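PDB 3FPW: extracellular haem-binding protein from Streptomyces reticuli, which binds haem and iron outside the cell, degrades haem, and as an oligomer interacts with its cognate two-component sensor kinase. Local coordinates for residues A[65-68]-A[69-73]. Numbering follows the deposited sequence.
Sequences LTLE and AATKA
Ala70 N, Thr71 N and Lys72 N bond to the carbonyl oxygens of Thr66, Leu67 and Glu68 in the i to i+4 pattern, with 2.9 Å from Ala70 N to Thr66 O, as strand 59-65 gives way to helix 67-83. Thr66 starts the turn: its OG1 sits between the backbone N and the carbonyl carbon (chi1 62°), which turns it to accept from Ala69 N at 3.0 Å, an N-H preceding the regular helical pattern. A valine here would probably leave Ala69 N without this acceptor and fray the first turn. Leu67 O is gripped twice, by Thr71 N and by Thr71 OG1, the latter 2.8 Å away and above the carbonyl plane; threonine thus returns its buried hydroxyl to its own helix while Leu67 crosses it at a slant, CD1 3.5 Å from Thr71 OG1. Leu65 packs against the first turn, its CD1 4.3 Å from Ala70 CB, a methyl small enough to let the leucine branch lie close to the helix backbone. Lys72 NZ, 6.7 Å from Glu68 OE1 and not paired with it, forms a salt bridge with Glu58 of a second subunit, and Asp106 of a third accepts from Leu67 N. The arrangement is a classic threonine N-cap at a subunit interface.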
# COMPACT_ATOMS: atom_id res chain seq x y z
N LEU A 65 -6.39 -25.78 -12.55
CA LEU A 65 -6.03 -26.85 -11.63
C LEU A 65 -7.04 -26.86 -10.50
O LEU A 65 -7.47 -25.80 -10.01
CB LEU A 65 -4.63 -26.64 -11.04
CG LEU A 65 -3.41 -26.63 -11.95
CD1 LEU A 65 -2.15 -26.52 -11.11
CD2 LEU A 65 -3.39 -27.89 -12.78
N THR A 66 -7.42 -28.07 -10.07
CA THR A 66 -8.17 -28.21 -8.85
C THR A 66 -7.25 -27.88 -7.68
O THR A 66 -6.01 -27.96 -7.79
CB THR A 66 -8.66 -29.65 -8.68
OG1 THR A 66 -7.54 -30.54 -8.60
CG2 THR A 66 -9.58 -30.06 -9.87
N LEU A 67 -7.83 -27.47 -6.55
CA LEU A 67 -7.02 -27.33 -5.34
C LEU A 67 -6.21 -28.60 -5.06
O LEU A 67 -5.03 -28.52 -4.71
CB LEU A 67 -7.87 -26.97 -4.13
CG LEU A 67 -7.03 -26.83 -2.84
CD1 LEU A 67 -5.90 -25.77 -2.96
CD2 LEU A 67 -7.93 -26.51 -1.67
N GLU A 68 -6.84 -29.77 -5.21
CA GLU A 68 -6.13 -31.03 -4.99
C GLU A 68 -4.85 -31.12 -5.85
O GLU A 68 -3.77 -31.49 -5.34
CB GLU A 68 -7.07 -32.22 -5.28
CG GLU A 68 -6.40 -33.58 -5.14
CD GLU A 68 -7.30 -34.76 -5.53
OE1 GLU A 68 -6.95 -35.90 -5.17
OE2 GLU A 68 -8.35 -34.55 -6.21
N ALA A 69 -4.96 -30.78 -7.14
CA ALA A 69 -3.80 -30.87 -8.04
C ALA A 69 -2.76 -29.81 -7.69
O ALA A 69 -1.56 -30.09 -7.65
CB ALA A 69 -4.25 -30.67 -9.48
N ALA A 70 -3.21 -28.60 -7.43
CA ALA A 70 -2.25 -27.54 -7.06
C ALA A 70 -1.49 -27.87 -5.78
O ALA A 70 -0.29 -27.60 -5.65
CB ALA A 70 -2.98 -26.22 -6.91
N THR A 71 -2.20 -28.45 -4.82
CA THR A 71 -1.58 -28.87 -3.57
C THR A 71 -0.57 -29.99 -3.79
O THR A 71 0.53 -29.95 -3.24
CB THR A 71 -2.65 -29.34 -2.57
OG1 THR A 71 -3.56 -28.26 -2.32
CG2 THR A 71 -1.99 -29.80 -1.25
N LYS A 72 -0.94 -30.97 -4.60
CA LYS A 72 -0.04 -32.10 -4.90
C LYS A 72 1.26 -31.56 -5.50
O LYS A 72 2.35 -32.01 -5.12
CB LYS A 72 -0.75 -33.07 -5.85
CG LYS A 72 0.09 -34.21 -6.41
CD LYS A 72 -0.77 -35.26 -7.13
CE LYS A 72 -1.25 -34.77 -8.50
NZ LYS A 72 -1.74 -35.90 -9.38
N ALA A 73 1.14 -30.62 -6.45
CA ALA A 73 2.31 -30.07 -7.12
C ALA A 73 3.18 -29.26 -6.14
O ALA A 73 4.41 -29.38 -6.11
CB ALA A 73 1.87 -29.18 -8.31